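Local coordinates for D-ribulose-5-phosphate 3-epimerase, putative (Plasmodium falciparum, PDB 1TQX), which probably interconverts D-ribulose 5-phosphate and D-xylulose 5-phosphate, as a metal-dependent epimerase built on a TIM barrel and binding one divalent cation per subunit, at residues Ile7-Val12 with Ala32-Leu37; Thr24-Ser29 with Ser203-Glu208; Ile65-His70 with Lys84-Leu89; Ile176-Gly181 with His193-Ile198. One frame throughout, in Å; residues are numbered along the deposited sequence.

Interaction 1. Residues Ile7-Val12 with Ala32-Leu37. With ZN (zinc ion), chain D.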
loop_
_atom_site.group_PDB
_atom_site.type_symbol
_atom_site.label_atom_id
_atom_site.label_comp_id
_atom_site.label_asym_id
_atom_site.label_seq_id
_atom_site.Cartn_x
_atom_site.Cartn_y
_atom_site.Cartn_z
ATOM N N ILE A 7 -8.016 -7.377 -3.603
ATOM C CA ILE A 7 -7.517 -7.324 -2.230
ATOM C C ILE A 7 -7.865 -6.044 -1.483
ATOM O O ILE A 7 -7.635 -4.943 -1.981
ATOM C CB ILE A 7 -5.980 -7.492 -2.214
ATOM C CG1 ILE A 7 -5.608 -8.844 -2.831
ATOM C CG2 ILE A 7 -5.446 -7.368 -0.787
ATOM C CD1 ILE A 7 -4.151 -8.966 -3.217
ATOM N N ILE A 8 -8.415 -6.194 -0.281
ATOM C CA ILE A 8 -8.752 -5.042 0.537
ATOM C C ILE A 8 -7.712 -4.985 1.656
ATOM O O ILE A 8 -7.511 -5.966 2.377
ATOM C CB ILE A 8 -10.165 -5.171 1.148
ATOM C CG1 ILE A 8 -11.192 -5.379 0.032
ATOM C CG2 ILE A 8 -10.504 -3.919 1.947
ATOM C CD1 ILE A 8 -11.172 -4.302 -1.032
ATOM N N ALA A 9 -7.044 -3.842 1.785
ATOM C CA ALA A 9 -6.012 -3.675 2.805
ATOM C C ALA A 9 -6.268 -2.454 3.687
ATOM O O ALA A 9 -5.829 -1.349 3.374
ATOM C CB ALA A 9 -4.641 -3.561 2.135
ATOM N N PRO A 10 -6.978 -2.647 4.812
ATOM C CA PRO A 10 -7.289 -1.554 5.741
ATOM C C PRO A 10 -6.005 -0.902 6.256
ATOM O O PRO A 10 -5.057 -1.594 6.631
ATOM C CB PRO A 10 -8.062 -2.257 6.859
ATOM C CG PRO A 10 -8.705 -3.439 6.150
ATOM C CD PRO A 10 -7.576 -3.915 5.269
ATOM N N SER A 11 -5.976 0.426 6.271
ATOM C CA SER A 11 -4.802 1.159 6.739
ATOM C C SER A 11 -4.945 1.461 8.229
ATOM O O SER A 11 -5.773 2.282 8.618
ATOM C CB SER A 11 -4.653 2.464 5.950
ATOM O OG SER A 11 -3.471 3.145 6.335
ATOM N N VAL A 12 -4.127 0.804 9.054
ATOM C CA VAL A 12 -4.183 0.966 10.512
ATOM C C VAL A 12 -3.905 2.369 11.043
ATOM O O VAL A 12 -4.173 2.660 12.207
ATOM C CB VAL A 12 -3.215 -0.017 11.234
ATOM C CG1 VAL A 12 -3.598 -1.447 10.909
ATOM C CG2 VAL A 12 -1.768 0.255 10.822
ATOM N N ALA A 32 -10.480 -9.126 5.867
ATOM C CA ALA A 32 -9.493 -8.336 5.135
ATOM C C ALA A 32 -8.305 -9.252 4.847
ATOM O O ALA A 32 -7.817 -9.938 5.744
ATOM C CB ALA A 32 -9.050 -7.125 5.969
ATOM N N GLU A 33 -7.853 -9.272 3.597
ATOM C CA GLU A 33 -6.731 -10.122 3.198
ATOM C C GLU A 33 -5.374 -9.575 3.649
ATOM O O GLU A 33 -4.489 -10.332 4.050
ATOM C CB GLU A 33 -6.711 -10.297 1.671
ATOM C CG GLU A 33 -7.932 -11.016 1.070
ATOM C CD GLU A 33 -9.122 -10.093 0.801
ATOM O OE1 GLU A 33 -10.143 -10.593 0.284
ATOM O OE2 GLU A 33 -9.047 -8.878 1.095
ATOM N N TRP A 34 -5.222 -8.257 3.571
ATOM C CA TRP A 34 -3.978 -7.583 3.933
ATOM C C TRP A 34 -4.213 -6.554 5.034
ATOM O O TRP A 34 -5.345 -6.112 5.248
ATOM C CB TRP A 34 -3.429 -6.814 2.723
ATOM C CG TRP A 34 -2.853 -7.622 1.587
ATOM C CD1 TRP A 34 -3.067 -8.941 1.309
ATOM C CD2 TRP A 34 -1.992 -7.130 0.556
ATOM N NE1 TRP A 34 -2.389 -9.300 0.165
ATOM C CE2 TRP A 34 -1.724 -8.204 -0.317
ATOM C CE3 TRP A 34 -1.426 -5.874 0.282
ATOM C CZ2 TRP A 34 -0.911 -8.067 -1.442
ATOM C CZ3 TRP A 34 -0.614 -5.736 -0.840
ATOM C CH2 TRP A 34 -0.366 -6.831 -1.690
ATOM N N ILE A 35 -3.141 -6.181 5.729
ATOM C CA ILE A 35 -3.210 -5.135 6.743
ATOM C C ILE A 35 -2.136 -4.162 6.253
ATOM O O ILE A 35 -0.979 -4.542 6.077
ATOM C CB ILE A 35 -2.924 -5.654 8.193
ATOM C CG1 ILE A 35 -3.241 -4.546 9.199
ATOM C CG2 ILE A 35 -1.478 -6.120 8.350
ATOM C CD1 ILE A 35 -4.709 -4.136 9.207
ATOM N N HIS A 36 -2.540 -2.924 5.980
ATOM C CA HIS A 36 -1.628 -1.908 5.460
ATOM C C HIS A 36 -0.984 -1.106 6.581
ATOM O O HIS A 36 -1.667 -0.385 7.319
ATOM C CB HIS A 36 -2.392 -0.976 4.518
ATOM C CG HIS A 36 -1.509 -0.129 3.661
ATOM N ND1 HIS A 36 -0.813 -0.634 2.582
ATOM C CD2 HIS A 36 -1.204 1.188 3.720
ATOM C CE1 HIS A 36 -0.120 0.333 2.015
ATOM N NE2 HIS A 36 -0.339 1.450 2.685
ATOM N N LEU A 37 0.338 -1.210 6.686
ATOM C CA LEU A 37 1.096 -0.547 7.742
ATOM C C LEU A 37 1.945 0.624 7.246
ATOM O O LEU A 37 2.992 0.425 6.628
ATOM C CB LEU A 37 1.993 -1.591 8.428
ATOM C CG LEU A 37 1.228 -2.838 8.891
ATOM C CD1 LEU A 37 2.168 -4.032 9.082
ATOM C CD2 LEU A 37 0.495 -2.503 10.185
HETATM ZN ZN ZN D . 0.171 3.628 2.654
HETATM O O HOH W 1 -1.340 2.193 7.949
#
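Where the first and second strands of the TIM barrel meet, Ile7 lies over Trp34 at the bottom of the barrel interior and Ser11 OG lies at the edge of the His36 ring, by the zinc. Ile7 CG2 sits over the five-membered ring of Trp34, 3.5 Å from its centroid and 9° off the ring normal, a CH-pi contact; Ile7 CD1 reaches on toward NE1 and CZ2. Beside them the backbone N of Ile8 bonds to Glu33 OE2 (3.1 Å), approaching from above the carboxylate plane, and Glu33 OE1 is salt-bridged to Arg218. The strand directions differ by 42°, the splay of adjoining barrel staves, and further up the backbones are tied by His36 N to Pro10 O (2.9 Å) and Val12 N to His36 O (3.2 Å). On the outer face of the strands, under helix 20-29, Val12 CG1 presses on Ile35 CD1 at a tight 3.4 Å. CG of His36 lies anti to its backbone N (chi1 -165°), toward the barrel interior; NE2 binds zinc at 2.2 Å, and ND1 is hydrogen-bonded to Asp68. One water links Ser11 OG, of the predicted substrate site, to His36 O.

Interaction 2. Residues Thr24-Ser29 with Ser203-Glu208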
loop_
_atom_site.group_PDB
_atom_site.type_symbol
_atom_site.label_atom_id
_atom_site.label_comp_id
_atom_site.label_asym_id
_atom_site.label_seq_id
_atom_site.Cartn_x
_atom_site.Cartn_y
_atom_site.Cartn_z
ATOM N N THR A 24 -6.124 -5.007 14.262
ATOM C CA THR A 24 -5.703 -5.876 13.165
ATOM C C THR A 24 -6.413 -7.224 13.223
ATOM O O THR A 24 -6.793 -7.782 12.187
ATOM C CB THR A 24 -4.177 -6.107 13.185
ATOM O OG1 THR A 24 -3.500 -4.844 13.126
ATOM C CG2 THR A 24 -3.753 -6.942 11.982
ATOM N N GLN A 25 -6.584 -7.748 14.435
ATOM C CA GLN A 25 -7.273 -9.021 14.620
ATOM C C GLN A 25 -8.717 -8.837 14.154
ATOM O O GLN A 25 -9.299 -9.728 13.538
ATOM C CB GLN A 25 -7.227 -9.442 16.097
ATOM C CG GLN A 25 -5.806 -9.737 16.595
ATOM C CD GLN A 25 -5.736 -10.042 18.079
ATOM O OE1 GLN A 25 -6.438 -9.431 18.883
ATOM N NE2 GLN A 25 -4.866 -10.978 18.456
ATOM N N ARG A 26 -9.281 -7.670 14.444
ATOM C CA ARG A 26 -10.644 -7.355 14.042
ATOM C C ARG A 26 -10.739 -7.351 12.513
ATOM O O ARG A 26 -11.628 -7.976 11.935
ATOM C CB ARG A 26 -11.036 -5.992 14.619
ATOM C CG ARG A 26 -12.445 -5.525 14.311
ATOM C CD ARG A 26 -12.600 -4.075 14.768
ATOM N NE ARG A 26 -13.540 -3.340 13.932
ATOM C CZ ARG A 26 -13.439 -2.044 13.671
ATOM N NH1 ARG A 26 -12.436 -1.339 14.182
ATOM N NH2 ARG A 26 -14.343 -1.451 12.899
ATOM N N MET A 27 -9.818 -6.655 11.851
ATOM C CA MET A 27 -9.826 -6.610 10.391
ATOM C C MET A 27 -9.681 -8.026 9.833
ATOM O O MET A 27 -10.309 -8.391 8.835
ATOM C CB MET A 27 -8.683 -5.724 9.878
ATOM C CG MET A 27 -8.883 -4.226 10.153
ATOM S SD MET A 27 -10.411 -3.595 9.389
ATOM C CE MET A 27 -11.461 -3.420 10.833
ATOM N N GLU A 28 -8.850 -8.821 10.492
ATOM C CA GLU A 28 -8.616 -10.200 10.088
ATOM C C GLU A 28 -9.922 -10.992 10.197
ATOM O O GLU A 28 -10.290 -11.725 9.282
ATOM C CB GLU A 28 -7.536 -10.814 10.991
ATOM C CG GLU A 28 -6.977 -12.149 10.536
ATOM C CD GLU A 28 -5.722 -12.530 11.311
ATOM O OE1 GLU A 28 -5.793 -12.630 12.558
ATOM O OE2 GLU A 28 -4.668 -12.723 10.673
ATOM N N SER A 29 -10.629 -10.822 11.311
ATOM C CA SER A 29 -11.882 -11.535 11.527
ATOM C C SER A 29 -12.972 -11.118 10.540
ATOM O O SER A 29 -13.902 -11.886 10.277
ATOM C CB SER A 29 -12.383 -11.318 12.959
ATOM O OG SER A 29 -12.906 -10.011 13.122
ATOM N N SER A 203 -12.596 5.309 5.762
ATOM C CA SER A 203 -13.831 4.675 5.302
ATOM C C SER A 203 -14.131 3.313 5.917
ATOM O O SER A 203 -15.280 2.865 5.908
ATOM C CB SER A 203 -13.836 4.565 3.772
ATOM O OG SER A 203 -12.944 3.573 3.301
ATOM N N ILE A 204 -13.104 2.646 6.438
ATOM C CA ILE A 204 -13.306 1.347 7.062
ATOM C C ILE A 204 -13.336 1.461 8.588
ATOM O O ILE A 204 -14.277 0.995 9.232
ATOM C CB ILE A 204 -12.209 0.341 6.631
ATOM C CG1 ILE A 204 -12.419 -0.044 5.162
ATOM C CG2 ILE A 204 -12.255 -0.903 7.508
ATOM C CD1 ILE A 204 -11.356 -0.988 4.599
ATOM N N PHE A 205 -12.320 2.098 9.170
ATOM C CA PHE A 205 -12.266 2.222 10.625
ATOM C C PHE A 205 -13.300 3.162 11.248
ATOM O O PHE A 205 -13.519 3.121 12.458
ATOM C CB PHE A 205 -10.850 2.610 11.074
ATOM C CG PHE A 205 -9.856 1.486 10.944
ATOM C CD1 PHE A 205 -8.973 1.433 9.873
ATOM C CD2 PHE A 205 -9.855 0.437 11.869
ATOM C CE1 PHE A 205 -8.098 0.344 9.716
ATOM C CE2 PHE A 205 -8.988 -0.654 11.720
ATOM C CZ PHE A 205 -8.110 -0.700 10.641
ATOM N N ASN A 206 -13.933 4.002 10.435
ATOM C CA ASN A 206 -14.961 4.903 10.951
ATOM C C ASN A 206 -16.316 4.528 10.363
ATOM O O ASN A 206 -17.284 5.274 10.482
ATOM C CB ASN A 206 -14.632 6.362 10.614
ATOM C CG ASN A 206 -13.377 6.852 11.314
ATOM O OD1 ASN A 206 -13.246 6.734 12.536
ATOM N ND2 ASN A 206 -12.451 7.413 10.545
ATOM N N ALA A 207 -16.379 3.360 9.734
ATOM C CA ALA A 207 -17.614 2.889 9.121
ATOM C C ALA A 207 -18.637 2.447 10.157
ATOM O O ALA A 207 -18.286 2.042 11.271
ATOM C CB ALA A 207 -17.321 1.739 8.171
ATOM N N GLU A 208 -19.907 2.528 9.773
ATOM C CA GLU A 208 -20.996 2.113 10.640
ATOM C C GLU A 208 -21.047 0.580 10.586
ATOM O O GLU A 208 -21.396 -0.080 11.562
ATOM C CB GLU A 208 -22.308 2.720 10.133
ATOM C CG GLU A 208 -23.290 3.108 11.222
ATOM C CD GLU A 208 -22.749 4.184 12.141
ATOM O OE1 GLU A 208 -22.442 5.295 11.659
ATOM O OE2 GLU A 208 -22.631 3.915 13.349
#
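Met27 lays its bent side chain obliquely across the ring of Phe205, the two forming a Met-aromatic contact that joins helix 20-29 to the short helix 202-205. Its SD is 4.5 Å from the ring centroid and 35° off the ring normal, while Met27 CG touches Phe205 CZ at 3.6 Å. The same sulfur also meets Ile204 CG2 at 3.8 Å, so that one thioether bridges two consecutive residues of the opposing helix. Bent at chi2 and chi3, the Met27 chain brings CE back over Arg26. There CE lies 3.7 Å above the centre of the Arg26 guanidinium, which stands nearly perpendicular to the phenyl ring, the planes 81° apart. Arg26 NH1 comes to the edge of that ring, 3.9 Å from Phe205 CD2, and is also in a salt bridge with Glu23 of its own helix. Pro10, on the first strand of the TIM barrel, touches Met27, Ile204 and Phe205, placing the contact in the outer layer of the barrel, where its first and last parts come together. Because apolar and sulfur-aromatic contacts carry the junction, it rests on fit of shape more than on directional bonds, with the charged Arg26 at its partly exposed margin.

Interaction 3. Residues Ile65-His70 with Lys84-Leu89. With ZN (zinc ion), chain D.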
loop_
_atom_site.group_PDB
_atom_site.type_symbol
_atom_site.label_atom_id
_atom_site.label_comp_id
_atom_site.label_asym_id
_atom_site.label_seq_id
_atom_site.Cartn_x
_atom_site.Cartn_y
_atom_site.Cartn_z
ATOM N N ILE A 65 -3.360 -12.897 8.133
ATOM C CA ILE A 65 -3.286 -11.612 7.450
ATOM C C ILE A 65 -1.885 -11.215 6.955
ATOM O O ILE A 65 -0.896 -11.307 7.678
ATOM C CB ILE A 65 -3.921 -10.492 8.317
ATOM C CG1 ILE A 65 -4.349 -9.334 7.413
ATOM C CG2 ILE A 65 -2.948 -10.028 9.397
ATOM C CD1 ILE A 65 -5.410 -8.422 8.028
ATOM N N PHE A 66 -1.839 -10.792 5.692
ATOM C CA PHE A 66 -0.634 -10.378 4.960
ATOM C C PHE A 66 -0.128 -9.006 5.435
ATOM O O PHE A 66 -0.884 -8.035 5.448
ATOM C CB PHE A 66 -1.016 -10.329 3.476
ATOM C CG PHE A 66 0.121 -10.071 2.523
ATOM C CD1 PHE A 66 0.667 -11.117 1.779
ATOM C CD2 PHE A 66 0.544 -8.770 2.254
ATOM C CE1 PHE A 66 1.606 -10.871 0.770
ATOM C CE2 PHE A 66 1.486 -8.510 1.247
ATOM C CZ PHE A 66 2.012 -9.564 0.503
ATOM N N PHE A 67 1.147 -8.930 5.812
ATOM C CA PHE A 67 1.734 -7.678 6.284
ATOM C C PHE A 67 2.251 -6.825 5.128
ATOM O O PHE A 67 3.289 -7.121 4.531
ATOM C CB PHE A 67 2.868 -7.970 7.281
ATOM C CG PHE A 67 2.403 -8.122 8.712
ATOM C CD1 PHE A 67 1.281 -8.891 9.033
ATOM C CD2 PHE A 67 3.107 -7.510 9.747
ATOM C CE1 PHE A 67 0.876 -9.040 10.368
ATOM C CE2 PHE A 67 2.707 -7.656 11.084
ATOM C CZ PHE A 67 1.594 -8.421 11.391
ATOM N N ASP A 68 1.516 -5.763 4.816
ATOM C CA ASP A 68 1.869 -4.863 3.727
ATOM C C ASP A 68 2.406 -3.548 4.309
ATOM O O ASP A 68 1.647 -2.696 4.776
ATOM C CB ASP A 68 0.621 -4.655 2.864
ATOM C CG ASP A 68 0.817 -3.646 1.766
ATOM O OD1 ASP A 68 1.898 -3.625 1.136
ATOM O OD2 ASP A 68 -0.144 -2.885 1.516
ATOM N N VAL A 69 3.727 -3.397 4.269
ATOM C CA VAL A 69 4.391 -2.222 4.831
ATOM C C VAL A 69 4.735 -1.147 3.810
ATOM O O VAL A 69 5.495 -1.384 2.869
ATOM C CB VAL A 69 5.694 -2.626 5.579
ATOM C CG1 VAL A 69 6.241 -1.427 6.344
ATOM C CG2 VAL A 69 5.414 -3.789 6.535
ATOM N N HIS A 70 4.171 0.042 4.007
ATOM C CA HIS A 70 4.417 1.171 3.120
ATOM C C HIS A 70 5.462 2.052 3.798
ATOM O O HIS A 70 5.168 2.735 4.777
ATOM C CB HIS A 70 3.121 1.963 2.897
ATOM C CG HIS A 70 3.272 3.136 1.979
ATOM N ND1 HIS A 70 2.226 3.988 1.688
ATOM C CD2 HIS A 70 4.344 3.612 1.301
ATOM C CE1 HIS A 70 2.648 4.938 0.873
ATOM N NE2 HIS A 70 3.929 4.733 0.623
ATOM N N LYS A 84 11.885 -8.622 8.409
ATOM C CA LYS A 84 11.922 -9.931 7.762
ATOM C C LYS A 84 10.641 -10.746 7.921
ATOM O O LYS A 84 10.354 -11.604 7.087
ATOM C CB LYS A 84 13.091 -10.768 8.300
ATOM C CG LYS A 84 14.488 -10.206 8.031
ATOM C CD LYS A 84 15.546 -11.221 8.490
ATOM C CE LYS A 84 16.955 -10.672 8.418
ATOM N NZ LYS A 84 17.249 -9.683 9.500
ATOM N N THR A 85 9.877 -10.501 8.984
ATOM C CA THR A 85 8.654 -11.267 9.189
ATOM C C THR A 85 7.430 -10.698 8.469
ATOM O O THR A 85 6.359 -11.295 8.530
ATOM C CB THR A 85 8.310 -11.430 10.698
ATOM O OG1 THR A 85 8.075 -10.142 11.284
ATOM C CG2 THR A 85 9.456 -12.135 11.437
ATOM N N SER A 86 7.583 -9.558 7.795
ATOM C CA SER A 86 6.466 -8.969 7.053
ATOM C C SER A 86 6.308 -9.687 5.710
ATOM O O SER A 86 7.023 -10.656 5.442
ATOM C CB SER A 86 6.692 -7.466 6.846
ATOM O OG SER A 86 6.482 -6.764 8.065
ATOM N N ASN A 87 5.384 -9.227 4.866
ATOM C CA ASN A 87 5.148 -9.881 3.577
ATOM C C ASN A 87 5.538 -9.063 2.347
ATOM O O ASN A 87 6.055 -9.608 1.370
ATOM C CB ASN A 87 3.683 -10.312 3.483
ATOM C CG ASN A 87 3.374 -11.479 4.385
ATOM O OD1 ASN A 87 3.804 -12.608 4.126
ATOM N ND2 ASN A 87 2.647 -11.221 5.462
ATOM N N GLN A 88 5.269 -7.763 2.380
ATOM C CA GLN A 88 5.663 -6.893 1.284
ATOM C C GLN A 88 6.196 -5.593 1.834
ATOM O O GLN A 88 5.648 -5.047 2.794
ATOM C CB GLN A 88 4.497 -6.577 0.340
ATOM C CG GLN A 88 4.865 -5.512 -0.698
ATOM C CD GLN A 88 3.825 -5.356 -1.797
ATOM O OE1 GLN A 88 4.006 -5.846 -2.907
ATOM N NE2 GLN A 88 2.728 -4.677 -1.485
ATOM N N LEU A 89 7.277 -5.112 1.232
ATOM C CA LEU A 89 7.872 -3.845 1.620
ATOM C C LEU A 89 7.766 -2.945 0.400
ATOM O O LEU A 89 8.243 -3.290 -0.685
ATOM C CB LEU A 89 9.347 -4.017 2.012
ATOM C CG LEU A 89 9.672 -4.931 3.199
ATOM C CD1 LEU A 89 11.175 -4.808 3.518
ATOM C CD2 LEU A 89 8.837 -4.552 4.422
HETATM ZN ZN ZN D . 0.171 3.628 2.654
#
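Asn87 sets its CB squarely over the ring of Phe66, 3.3 Å from the centroid and 6° off the normal, a close CH-pi contact at the bottom of the barrel. The ring comes there with CG anti to the backbone N of Phe66 (chi1 -174°), and its CE2 also reaches Gln88 CB at 3.7 Å. Just as tight is the buried, directionally bonded part beside it. Phe67 O takes two donors, Asn87 N on a lone pair and Gln88 N nearly along the C=O axis, both at 3.0 Å; Val69 N to Gln88 O continues the parallel pairing. Gln88 NE2 then bonds to Asp68 OD1 at 2.9 Å, the oxygen lying in the amide plane of Gln88 but being met from above its own carboxylate plane. Asp68 OD2 accepts from His36 and Gln177, making the aspartate a second-shell anchor for the zinc ligand His36. Higher up, His70 ND1 binds zinc at 2.3 Å. By contrast, the outer start of segment 84-89 is loose: Lys84 and Thr85 are exposed and do not join the packing. The pair forms two adjoining staves: Trp34 of strand 34-40 stacks on Phe66, while helix 52-58 packs against Phe67 and Ser86 from outside.

Interaction 4. Residues Ile176-Gly181 with His193-Ile198. With ZN (zinc ion), chain D; SO4 (sulfate ion), chain C.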
loop_
_atom_site.group_PDB
_atom_site.type_symbol
_atom_site.label_atom_id
_atom_site.label_comp_id
_atom_site.label_asym_id
_atom_site.label_seq_id
_atom_site.Cartn_x
_atom_site.Cartn_y
_atom_site.Cartn_z
ATOM N N ILE A 176 -1.823 -3.386 -8.830
ATOM C CA ILE A 176 -1.909 -1.930 -8.780
ATOM C C ILE A 176 -2.707 -1.562 -7.540
ATOM O O ILE A 176 -3.872 -1.931 -7.388
ATOM C CB ILE A 176 -2.574 -1.358 -10.047
ATOM C CG1 ILE A 176 -1.728 -1.715 -11.278
ATOM C CG2 ILE A 176 -2.692 0.161 -9.930
ATOM C CD1 ILE A 176 -2.384 -1.387 -12.613
ATOM N N GLN A 177 -2.048 -0.838 -6.646
ATOM C CA GLN A 177 -2.623 -0.440 -5.372
ATOM C C GLN A 177 -2.898 1.067 -5.339
ATOM O O GLN A 177 -2.106 1.861 -5.847
ATOM C CB GLN A 177 -1.632 -0.847 -4.266
ATOM C CG GLN A 177 -2.091 -0.641 -2.841
ATOM C CD GLN A 177 -1.085 -1.188 -1.843
ATOM O OE1 GLN A 177 0.115 -0.937 -1.964
ATOM N NE2 GLN A 177 -1.567 -1.932 -0.850
ATOM N N VAL A 178 -4.036 1.455 -4.769
ATOM C CA VAL A 178 -4.390 2.869 -4.665
ATOM C C VAL A 178 -4.483 3.176 -3.186
ATOM O O VAL A 178 -4.942 2.349 -2.401
ATOM C CB VAL A 178 -5.721 3.198 -5.390
ATOM C CG1 VAL A 178 -5.491 3.146 -6.895
ATOM C CG2 VAL A 178 -6.811 2.219 -4.985
ATOM N N ASP A 179 -4.066 4.377 -2.808
ATOM C CA ASP A 179 -4.008 4.731 -1.399
ATOM C C ASP A 179 -4.241 6.224 -1.185
ATOM O O ASP A 179 -3.476 7.052 -1.676
ATOM C CB ASP A 179 -2.619 4.291 -0.917
ATOM C CG ASP A 179 -2.346 4.586 0.542
ATOM O OD1 ASP A 179 -1.230 4.209 0.969
ATOM O OD2 ASP A 179 -3.197 5.167 1.251
ATOM N N GLY A 180 -5.301 6.559 -0.452
ATOM C CA GLY A 180 -5.616 7.955 -0.195
ATOM C C GLY A 180 -7.033 8.334 -0.585
ATOM O O GLY A 180 -7.334 8.539 -1.762
ATOM N N GLY A 181 -7.912 8.409 0.407
ATOM C CA GLY A 181 -9.292 8.781 0.153
ATOM C C GLY A 181 -10.176 7.717 -0.475
ATOM O O GLY A 181 -11.187 8.047 -1.094
ATOM N N HIS A 193 -10.441 1.528 -13.586
ATOM C CA HIS A 193 -9.234 1.938 -14.292
ATOM C C HIS A 193 -8.131 0.877 -14.222
ATOM O O HIS A 193 -7.122 0.988 -14.916
ATOM C CB HIS A 193 -8.725 3.273 -13.735
ATOM C CG HIS A 193 -9.525 4.460 -14.181
ATOM N ND1 HIS A 193 -9.212 5.188 -15.311
ATOM C CD2 HIS A 193 -10.635 5.036 -13.661
ATOM C CE1 HIS A 193 -10.092 6.161 -15.465
ATOM N NE2 HIS A 193 -10.969 6.090 -14.476
ATOM N N GLY A 194 -8.320 -0.147 -13.389
ATOM C CA GLY A 194 -7.321 -1.200 -13.295
ATOM C C GLY A 194 -6.780 -1.565 -11.919
ATOM O O GLY A 194 -6.035 -2.539 -11.790
ATOM N N ALA A 195 -7.140 -0.808 -10.889
ATOM C CA ALA A 195 -6.653 -1.106 -9.541
ATOM C C ALA A 195 -7.248 -2.404 -9.007
ATOM O O ALA A 195 -8.432 -2.673 -9.212
ATOM C CB ALA A 195 -6.989 0.050 -8.592
ATOM N N ASN A 196 -6.434 -3.213 -8.328
ATOM C CA ASN A 196 -6.930 -4.468 -7.761
ATOM C C ASN A 196 -6.671 -4.596 -6.257
ATOM O O ASN A 196 -7.170 -5.516 -5.612
ATOM C CB ASN A 196 -6.350 -5.688 -8.501
ATOM C CG ASN A 196 -4.843 -5.813 -8.353
ATOM O OD1 ASN A 196 -4.091 -4.981 -8.854
ATOM N ND2 ASN A 196 -4.398 -6.867 -7.673
ATOM N N ILE A 197 -5.886 -3.677 -5.703
ATOM C CA ILE A 197 -5.604 -3.680 -4.274
ATOM C C ILE A 197 -6.050 -2.326 -3.740
ATOM O O ILE A 197 -5.615 -1.282 -4.224
ATOM C CB ILE A 197 -4.106 -3.895 -3.985
ATOM C CG1 ILE A 197 -3.639 -5.201 -4.643
ATOM C CG2 ILE A 197 -3.880 -3.959 -2.474
ATOM C CD1 ILE A 197 -2.194 -5.543 -4.363
ATOM N N ILE A 198 -6.914 -2.349 -2.734
ATOM C CA ILE A 198 -7.462 -1.118 -2.181
ATOM C C ILE A 198 -7.049 -0.821 -0.751
ATOM O O ILE A 198 -7.366 -1.585 0.162
ATOM C CB ILE A 198 -9.003 -1.165 -2.223
ATOM C CG1 ILE A 198 -9.472 -1.538 -3.636
ATOM C CG2 ILE A 198 -9.581 0.173 -1.751
ATOM C CD1 ILE A 198 -9.042 -0.572 -4.724
HETATM ZN ZN ZN D . 0.171 3.628 2.654
HETATM S S SO4 C . -7.526 7.496 4.030
HETATM O O1 SO4 C . -7.325 6.043 3.881
HETATM O O2 SO4 C . -6.386 8.215 3.433
HETATM O O3 SO4 C . -8.747 7.895 3.319
HETATM O O4 SO4 C . -7.655 7.834 5.463
#
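The beta-alpha-beta unit formed by strand 175-179, helix 184-193 and strand 197-200 closes here, as Ile176 is gripped by Asn196 and Ile197. Asn196 OD1 accepts from Ile176 N at 2.8 Å with a nearly straight N-H...O angle of 170°. CG of Asn196 lies between its backbone N and carbonyl carbon (chi1 64°), and from there OD1 meets Ile176 N; ND2 is bound by Asn175 OD1 and Lys5 O. In return Ile176 O receives Asn196 N, in the carbonyl plane, and Ile197 N, tilted out of it. Val178 N then bonds to Ile197 O at 3.2 Å, and the parallel ladder is under way. Such a crossover, with its helix outside the sheet, is the repeating step of a TIM barrel; Gly194, at positive phi, ends the helix in a Schellman motif. Facing that helix, Val178 CG1 touches Ala195 CB at 3.8 Å, and Val178 CG2 lies beside Ile198 CD1 at 3.6 Å. On the barrel's inner side, Gln177 stretches over Ile197, whose CG2 is 3.5 Å from Gln177 NE2; that nitrogen donates to Asp68. At the top of the strand Asp179 OD1 binds zinc at 2.3 Å, alongside His36, Asp38 and His70, and Asp179 is the predicted proton donor. Just beyond, Gly181 N makes weak hydrogen bonds to sulfate O2 and O3, the shorter 3.1 Å to O3. Thr202 and Gly153 hold the same sulfate, in a position consistent with the substrate's phosphate site.

Overall arrangement
Three of the four contacts illustrate how a closed barrel shares one site among separate strand pairs. Interactions 1, 3 and 4 are buried, each joins neighbouring staves, and each supplies one zinc ligand; Asp68 is the joint between the three, although the centres of interactions 3 and 4 are about 17 Å apart. Backbone hydrogen bonds run through all three, beside side-chain contacts, with Ile7 and Ala9 of interaction 1 bonded to Ile198 of interaction 4. Interaction 2 lies farther out, partly buried, and joins helices through sulfur, aromatic and aliphatic groups. A probable hydrogen bond from Ala32 N to Met27 O ties it to interaction 1, and it encloses interactions 3 and 4 in sequence.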